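Long-range contacts in Mannose/sialic acid-binding lectin (Polygonatum cyrtonema, PDB 3A0C), which probably binds mannose-containing sugars as an anti-HIV bulb-type lectin of the beta-prism II fold: residues A[44-49]-A[72-77]; A[81-86]-A[99-104]. All coordinates share one frame; numbering follows the deposited sequence.

Overall arrangement
The two contacts lie at different corners of a beta-prism II fold, the bulb-type lectin architecture of antiparallel sheets set around a central axis, and both concern the chain between and beyond those sheets. Contact 1 comes first along the chain: the loop after strand 39-43 meets the edge strand 72-75 of another sheet, so two faces of the prism are joined. Contact 2 follows in series, its first segment only a few residues beyond 72-77; there the approach to strand 86-89 packs against the bend from which residues 101-104 run to the second subunit. With centres 24 Å apart and no direct touch, one contact joins sheets within the chain, while the other lies beside the dimer interface.

Contact 1: residues A[44-49]-A[72-77]; sequences SNTGGL and VIWQTK
Ser-44 lays its CB over one face of the Trp-74 indole, a CH-pi contact that joins two sheets of the beta-prism II fold: the loop leaving strand 39-43 meets the edge strand 72-75. The CB sits 3.7 Å from the centroid of the five-membered ring of Trp-74 and only 11° off its normal, while the ring's opposite face looks toward the backbone of Thr-76. With OG between the backbone N and the carbonyl carbon, chi1 60° turns the Ser-44 hydroxyl off the indole and into the loop, where OG donates to Thr-46 OG1 at 2.9 Å and accepts from Phe-32 N, and Thr-46 OG1 passes the chain on to Cys-30 O. A buried pair of hydroxyls is thereby satisfied without help from the tryptophan strand. Thr-46, its polar branch so occupied, offers carbon to its neighbours. Its CG2 comes 3.8 Å from Trp-74 CB, the two side chains crossing at about a right angle, and its CB rests 3.7 Å from Ile-73 CG2. That consecutive residues of the strand both reach the loop is consistent with the classic beta bulge in which Ile-73 and Trp-74 both face Ile-65. From Thr-46 the chain reverses in a type II turn, with Gly-48 at its third position and Leu-49 N bonded to Thr-46 O. Leu-49 then closes the patch at its more exposed end: its CB meets Ile-73 CG2 at 3.9 Å, and its carbonyl O lies 3.7 Å from Ile-73 CD1.

Contact 2: residues A[81-86]-A[99-104]; sequences KEDHYV and GPVVWA
Pro-100 fills the angle between Asp-83 and Tyr-85, and with Val-101 and Gly-99 it supplies the 99-104 side of this contact, where the last strand of the beta-prism II fold leaves its own subunit. A cis peptide bond precedes the proline and turns the chain sharply. Its CB touches Asp-83 CG at 3.3 Å, while the next ring carbon, CG, lies 3.6 Å from Tyr-85 OH, and its CA sits over one face of the phenol, toward the rim. The proline CA also approaches His-84 O at 3.4 Å in a CA-H...O contact. The Tyr-85 hydroxyl donates to Lys-81 O over 2.7 Å, in the carbonyl plane and on a lone pair, at a C=O...donor angle of 131°, which fixes the far end of the ring. Having no side chain, Gly-99 can bring its CA to 3.3 Å from Tyr-85 CD2, so the backbone packs closely against the ring at its CD2 corner. Val-101 packs beside His-84, its CG1 3.4 Å from His-84 CB. Asp-83 CG stands anti to the backbone N (chi1 -166°), which carries the carboxylate to Pro-100 CB and Val-101 N. That N points almost straight at Asp-83 OD1, but 3.5 Å makes this a weak hydrogen bond. Val-101, Trp-103 and Ala-104 pair with an antiparallel strand of the second subunit, and Tyr-85 packs on Val-102 of that chain. With one weak hydrogen bond across it, the contact rests mainly on van der Waals packing.

Contact 1: residues A[44-49]-A[72-77]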
ATOM      1  N   SER A  44      18.343  -3.928  -5.992  1.00 22.16           N
ATOM      2  CA  SER A  44      19.144  -2.832  -5.455  1.00 23.31           C
ATOM      3  C   SER A  44      20.614  -3.085  -5.807  1.00 24.90           C
ATOM      4  O   SER A  44      21.460  -2.221  -5.615  1.00 27.10           O
ATOM      5  CB  SER A  44      18.987  -2.737  -3.940  1.00 21.60           C
ATOM      6  OG  SER A  44      19.399  -3.941  -3.330  1.00 23.67           O
ATOM      7  N   ASN A  45      20.910  -4.276  -6.320  1.00 26.18           N
ATOM      8  CA  ASN A  45      22.271  -4.619  -6.722  1.00 26.48           C
ATOM      9  C   ASN A  45      23.278  -4.562  -5.589  1.00 27.01           C
ATOM     10  O   ASN A  45      24.456  -4.282  -5.814  1.00 26.43           O
ATOM     11  CB  ASN A  45      22.752  -3.687  -7.840  1.00 28.56           C
ATOM     12  CG  ASN A  45      21.961  -3.851  -9.128  1.00 30.29           C
ATOM     13  OD1 ASN A  45      21.761  -4.965  -9.602  1.00 29.90           O
ATOM     14  ND2 ASN A  45      21.517  -2.737  -9.706  1.00 31.51           N
ATOM     15  N   THR A  46      22.826  -4.815  -4.370  1.00 26.64           N
ATOM     16  CA  THR A  46      23.727  -4.796  -3.228  1.00 26.97           C
ATOM     17  C   THR A  46      24.056  -6.212  -2.749  1.00 25.67           C
ATOM     18  O   THR A  46      24.514  -6.409  -1.623  1.00 25.78           O
ATOM     19  CB  THR A  46      23.127  -3.972  -2.064  1.00 28.69           C
ATOM     20  OG1 THR A  46      21.797  -4.424  -1.778  1.00 32.33           O
ATOM     21  CG2 THR A  46      23.083  -2.495  -2.430  1.00 30.66           C
ATOM     22  N   GLY A  47      23.832  -7.193  -3.618  1.00 24.78           N
ATOM     23  CA  GLY A  47      24.107  -8.570  -3.258  1.00 24.64           C
ATOM     24  C   GLY A  47      25.551  -8.805  -2.855  1.00 24.65           C
ATOM     25  O   GLY A  47      26.476  -8.499  -3.606  1.00 25.51           O
ATOM     26  N   GLY A  48      25.744  -9.348  -1.657  1.00 25.65           N
ATOM     27  CA  GLY A  48      27.082  -9.631  -1.172  1.00 24.50           C
ATOM     28  C   GLY A  48      27.740  -8.488  -0.425  1.00 25.01           C
ATOM     29  O   GLY A  48      28.875  -8.631   0.032  1.00 24.66           O
ATOM     30  N   LEU A  49      27.036  -7.364  -0.288  1.00 24.75           N
ATOM     31  CA  LEU A  49      27.581  -6.199   0.404  1.00 25.03           C
ATOM     32  C   LEU A  49      27.390  -6.207   1.918  1.00 25.46           C
ATOM     33  O   LEU A  49      27.958  -5.371   2.617  1.00 26.04           O
ATOM     34  CB  LEU A  49      26.981  -4.913  -0.170  1.00 26.12           C
ATOM     35  CG  LEU A  49      27.312  -4.608  -1.629  1.00 25.84           C
ATOM     36  CD1 LEU A  49      26.630  -3.317  -2.050  1.00 26.55           C
ATOM     37  CD2 LEU A  49      28.828  -4.509  -1.798  1.00 26.43           C
ATOM     38  N   VAL A  72      24.812   1.705   6.419  1.00 21.55           N
ATOM     39  CA  VAL A  72      23.932   2.093   5.308  1.00 20.57           C
ATOM     40  C   VAL A  72      24.444   1.519   4.005  1.00 18.50           C
ATOM     41  O   VAL A  72      25.297   2.105   3.358  1.00 18.62           O
ATOM     42  CB  VAL A  72      23.839   3.629   5.148  1.00 20.79           C
ATOM     43  CG1 VAL A  72      22.948   3.980   3.942  1.00 19.54           C
ATOM     44  CG2 VAL A  72      23.290   4.248   6.424  1.00 21.53           C
ATOM     45  N   ILE A  73      23.909   0.369   3.625  1.00 18.93           N
ATOM     46  CA  ILE A  73      24.314  -0.319   2.401  1.00 18.90           C
ATOM     47  C   ILE A  73      23.666   0.263   1.135  1.00 19.63           C
ATOM     48  O   ILE A  73      24.271   0.250   0.061  1.00 20.90           O
ATOM     49  CB  ILE A  73      23.951  -1.827   2.485  1.00 18.06           C
ATOM     50  CG1 ILE A  73      24.690  -2.483   3.657  1.00 17.26           C
ATOM     51  CG2 ILE A  73      24.244  -2.518   1.172  1.00 19.54           C
ATOM     52  CD1 ILE A  73      26.165  -2.332   3.637  1.00 14.32           C
ATOM     53  N   TRP A  74      22.449   0.790   1.276  1.00 18.13           N
ATOM     54  CA  TRP A  74      21.685   1.328   0.150  1.00 16.91           C
ATOM     55  C   TRP A  74      20.549   2.203   0.695  1.00 17.16           C
ATOM     56  O   TRP A  74      20.054   1.966   1.795  1.00 17.48           O
ATOM     57  CB  TRP A  74      21.109   0.151  -0.651  1.00 16.07           C
ATOM     58  CG  TRP A  74      20.265   0.478  -1.848  1.00 16.19           C
ATOM     59  CD1 TRP A  74      20.684   0.568  -3.138  1.00 15.72           C
ATOM     60  CD2 TRP A  74      18.844   0.703  -1.870  1.00 16.85           C
ATOM     61  NE1 TRP A  74      19.618   0.828  -3.968  1.00 17.71           N
ATOM     62  CE2 TRP A  74      18.477   0.917  -3.214  1.00 17.91           C
ATOM     63  CE3 TRP A  74      17.848   0.743  -0.882  1.00 17.30           C
ATOM     64  CZ2 TRP A  74      17.156   1.170  -3.599  1.00 18.12           C
ATOM     65  CZ3 TRP A  74      16.541   0.992  -1.264  1.00 17.09           C
ATOM     66  CH2 TRP A  74      16.207   1.202  -2.611  1.00 16.67           C
ATOM     67  N   GLN A  75      20.142   3.208  -0.076  1.00 16.89           N
ATOM     68  CA  GLN A  75      19.071   4.106   0.339  1.00 17.64           C
ATOM     69  C   GLN A  75      18.526   4.874  -0.853  1.00 16.56           C
ATOM     70  O   GLN A  75      19.258   5.188  -1.786  1.00 16.32           O
ATOM     71  CB  GLN A  75      19.582   5.114   1.372  1.00 19.84           C
ATOM     72  CG  GLN A  75      20.591   6.088   0.804  1.00 24.58           C
ATOM     73  CD  GLN A  75      21.111   7.057   1.836  1.00 28.45           C
ATOM     74  OE1 GLN A  75      20.333   7.775   2.462  1.00 31.93           O
ATOM     75  NE2 GLN A  75      22.434   7.089   2.021  1.00 30.20           N
ATOM     76  N   THR A  76      17.239   5.188  -0.820  1.00 15.65           N
ATOM     77  CA  THR A  76      16.650   5.927  -1.923  1.00 17.73           C
ATOM     78  C   THR A  76      16.915   7.403  -1.661  1.00 19.45           C
ATOM     79  O   THR A  76      16.782   8.249  -2.556  1.00 20.34           O
ATOM     80  CB  THR A  76      15.130   5.692  -2.006  1.00 13.69           C
ATOM     81  OG1 THR A  76      14.495   6.278  -0.864  1.00 11.99           O
ATOM     82  CG2 THR A  76      14.833   4.221  -2.013  1.00 14.02           C
ATOM     83  N   LYS A  77      17.294   7.688  -0.417  1.00 21.75           N
ATOM     84  CA  LYS A  77      17.588   9.045   0.045  1.00 23.06           C
ATOM     85  C   LYS A  77      16.434  10.023  -0.225  1.00 22.54           C
ATOM     86  O   LYS A  77      16.636  11.214  -0.398  1.00 21.40           O
ATOM     87  CB  LYS A  77      18.880   9.544  -0.601  1.00 23.91           C
ATOM     88  CG  LYS A  77      19.374  10.862  -0.044  1.00 27.39           C
ATOM     89  CD  LYS A  77      20.821  11.120  -0.435  1.00 29.71           C
ATOM     90  CE  LYS A  77      21.215  12.561  -0.150  1.00 29.71           C
ATOM     91  NZ  LYS A  77      22.668  12.790  -0.372  1.00 31.16           N
TER

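Contact 2: residues A[81-86]-A[99-104]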
ATOM      1  N   LYS A  81       9.365  15.229   4.809  1.00 28.20           N
ATOM      2  CA  LYS A  81       8.531  15.468   5.985  1.00 27.21           C
ATOM      3  C   LYS A  81       8.345  14.261   6.879  1.00 26.71           C
ATOM      4  O   LYS A  81       7.898  13.201   6.439  1.00 27.74           O
ATOM      5  CB  LYS A  81       7.157  16.003   5.571  1.00 27.75           C
ATOM      6  CG  LYS A  81       6.153  16.036   6.712  1.00 27.70           C
ATOM      7  CD  LYS A  81       5.042  17.038   6.484  1.00 26.88           C
ATOM      8  CE  LYS A  81       3.829  16.703   7.365  1.00 26.73           C
ATOM      9  NZ  LYS A  81       4.161  16.417   8.793  1.00 22.51           N
ATOM     10  N   GLU A  82       8.695  14.450   8.145  1.00 25.71           N
ATOM     11  CA  GLU A  82       8.581  13.427   9.172  1.00 26.23           C
ATOM     12  C   GLU A  82       7.097  13.162   9.423  1.00 25.44           C
ATOM     13  O   GLU A  82       6.425  13.965  10.051  1.00 25.29           O
ATOM     14  CB  GLU A  82       9.260  13.939  10.442  1.00 27.84           C
ATOM     15  CG  GLU A  82       9.177  13.030  11.631  1.00 31.39           C
ATOM     16  CD  GLU A  82       9.813  11.696  11.380  1.00 33.79           C
ATOM     17  OE1 GLU A  82      10.978  11.653  10.936  1.00 35.95           O
ATOM     18  OE2 GLU A  82       9.138  10.686  11.640  1.00 37.47           O
ATOM     19  N   ASP A  83       6.593  12.036   8.926  1.00 24.93           N
ATOM     20  CA  ASP A  83       5.179  11.692   9.069  1.00 24.62           C
ATOM     21  C   ASP A  83       5.102  10.168   9.071  1.00 24.06           C
ATOM     22  O   ASP A  83       5.708   9.514   9.924  1.00 22.95           O
ATOM     23  CB  ASP A  83       4.390  12.279   7.878  1.00 26.70           C
ATOM     24  CG  ASP A  83       2.879  12.277   8.092  1.00 27.39           C
ATOM     25  OD1 ASP A  83       2.295  11.188   8.253  1.00 28.68           O
ATOM     26  OD2 ASP A  83       2.273  13.372   8.091  1.00 29.51           O
ATOM     27  N   HIS A  84       4.357   9.618   8.114  1.00 23.13           N
ATOM     28  CA  HIS A  84       4.206   8.173   7.941  1.00 20.64           C
ATOM     29  C   HIS A  84       4.069   7.901   6.443  1.00 18.84           C
ATOM     30  O   HIS A  84       3.343   8.604   5.753  1.00 17.71           O
ATOM     31  CB  HIS A  84       2.978   7.659   8.699  1.00 23.12           C
ATOM     32  CG  HIS A  84       3.188   7.543  10.181  1.00 24.18           C
ATOM     33  ND1 HIS A  84       4.090   6.658  10.743  1.00 23.36           N
ATOM     34  CD2 HIS A  84       2.638   8.225  11.213  1.00 22.65           C
ATOM     35  CE1 HIS A  84       4.083   6.805  12.056  1.00 22.30           C
ATOM     36  NE2 HIS A  84       3.211   7.749  12.367  1.00 22.56           N
ATOM     37  N   TYR A  85       4.800   6.899   5.955  1.00 17.59           N
ATOM     38  CA  TYR A  85       4.804   6.522   4.543  1.00 16.19           C
ATOM     39  C   TYR A  85       4.573   5.026   4.377  1.00 15.73           C
ATOM     40  O   TYR A  85       4.495   4.276   5.365  1.00 15.20           O
ATOM     41  CB  TYR A  85       6.144   6.893   3.900  1.00 17.32           C
ATOM     42  CG  TYR A  85       6.435   8.370   3.915  1.00 17.57           C
ATOM     43  CD1 TYR A  85       6.718   9.038   5.113  1.00 18.69           C
ATOM     44  CD2 TYR A  85       6.393   9.115   2.738  1.00 19.09           C
ATOM     45  CE1 TYR A  85       6.948  10.424   5.138  1.00 19.99           C
ATOM     46  CE2 TYR A  85       6.624  10.501   2.742  1.00 21.08           C
ATOM     47  CZ  TYR A  85       6.898  11.149   3.948  1.00 21.73           C
ATOM     48  OH  TYR A  85       7.119  12.510   3.962  1.00 21.43           O
ATOM     49  N   VAL A  86       4.482   4.589   3.123  1.00 14.39           N
ATOM     50  CA  VAL A  86       4.230   3.186   2.836  1.00 13.66           C
ATOM     51  C   VAL A  86       4.959   2.768   1.552  1.00 13.82           C
ATOM     52  O   VAL A  86       5.086   3.554   0.615  1.00 16.20           O
ATOM     53  CB  VAL A  86       2.672   2.918   2.686  1.00 13.22           C
ATOM     54  CG1 VAL A  86       2.125   3.597   1.420  1.00 10.68           C
ATOM     55  CG2 VAL A  86       2.379   1.425   2.678  1.00 11.25           C
ATOM     56  N   GLY A  99       3.376   8.872   0.494  1.00 13.32           N
ATOM     57  CA  GLY A  99       3.326   9.592   1.756  1.00 15.08           C
ATOM     58  C   GLY A  99       3.376  11.100   1.563  1.00 16.62           C
ATOM     59  O   GLY A  99       3.731  11.570   0.478  1.00 16.61           O
ATOM     60  N   PRO A 100       3.060  11.889   2.607  1.00 18.67           N
ATOM     61  CA  PRO A 100       2.667  11.404   3.939  1.00 19.09           C
ATOM     62  C   PRO A 100       1.235  10.842   3.982  1.00 19.64           C
ATOM     63  O   PRO A 100       0.620  10.559   2.956  1.00 19.29           O
ATOM     64  CB  PRO A 100       2.800  12.654   4.825  1.00 19.21           C
ATOM     65  CG  PRO A 100       3.664  13.599   4.031  1.00 21.14           C
ATOM     66  CD  PRO A 100       3.204  13.358   2.614  1.00 18.36           C
ATOM     67  N   VAL A 101       0.711  10.695   5.189  1.00 19.10           N
ATOM     68  CA  VAL A 101      -0.635  10.193   5.380  1.00 19.80           C
ATOM     69  C   VAL A 101      -1.642  11.305   5.027  1.00 19.07           C
ATOM     70  O   VAL A 101      -1.471  12.456   5.414  1.00 18.85           O
ATOM     71  CB  VAL A 101      -0.840   9.752   6.842  1.00 20.72           C
ATOM     72  CG1 VAL A 101       0.101   8.617   7.194  1.00 18.38           C
ATOM     73  CG2 VAL A 101      -0.572  10.911   7.766  1.00 23.14           C
ATOM     74  N   VAL A 102      -2.685  10.960   4.282  1.00 19.28           N
ATOM     75  CA  VAL A 102      -3.699  11.935   3.881  1.00 18.69           C
ATOM     76  C   VAL A 102      -4.986  11.744   4.671  1.00 18.08           C
ATOM     77  O   VAL A 102      -5.667  12.708   5.013  1.00 18.41           O
ATOM     78  CB  VAL A 102      -4.030  11.795   2.373  1.00 19.41           C
ATOM     79  CG1 VAL A 102      -5.247  12.655   2.009  1.00 18.76           C
ATOM     80  CG2 VAL A 102      -2.792  12.173   1.530  1.00 18.84           C
ATOM     81  N   TRP A 103      -5.293  10.488   4.969  1.00 17.83           N
ATOM     82  CA  TRP A 103      -6.507  10.122   5.667  1.00 16.83           C
ATOM     83  C   TRP A 103      -6.370   8.705   6.197  1.00 15.91           C
ATOM     84  O   TRP A 103      -5.609   7.917   5.654  1.00 16.00           O
ATOM     85  CB  TRP A 103      -7.666  10.167   4.676  1.00 18.49           C
ATOM     86  CG  TRP A 103      -9.029   9.859   5.235  1.00 19.57           C
ATOM     87  CD1 TRP A 103      -9.911  10.749   5.782  1.00 20.68           C
ATOM     88  CD2 TRP A 103      -9.699   8.591   5.224  1.00 19.73           C
ATOM     89  NE1 TRP A 103     -11.086  10.122   6.102  1.00 19.85           N
ATOM     90  CE2 TRP A 103     -10.987   8.798   5.772  1.00 18.78           C
ATOM     91  CE3 TRP A 103      -9.338   7.297   4.802  1.00 17.98           C
ATOM     92  CZ2 TRP A 103     -11.917   7.767   5.909  1.00 19.71           C
ATOM     93  CZ3 TRP A 103     -10.268   6.267   4.935  1.00 17.27           C
ATOM     94  CH2 TRP A 103     -11.542   6.510   5.483  1.00 18.63           C
ATOM     95  N   ALA A 104      -7.126   8.396   7.246  1.00 17.51           N
ATOM     96  CA  ALA A 104      -7.131   7.063   7.856  1.00 17.76           C
ATOM     97  C   ALA A 104      -8.488   6.830   8.512  1.00 17.89           C
ATOM     98  O   ALA A 104      -9.190   7.788   8.852  1.00 17.67           O
ATOM     99  CB  ALA A 104      -6.023   6.937   8.896  1.00 15.96           C
TER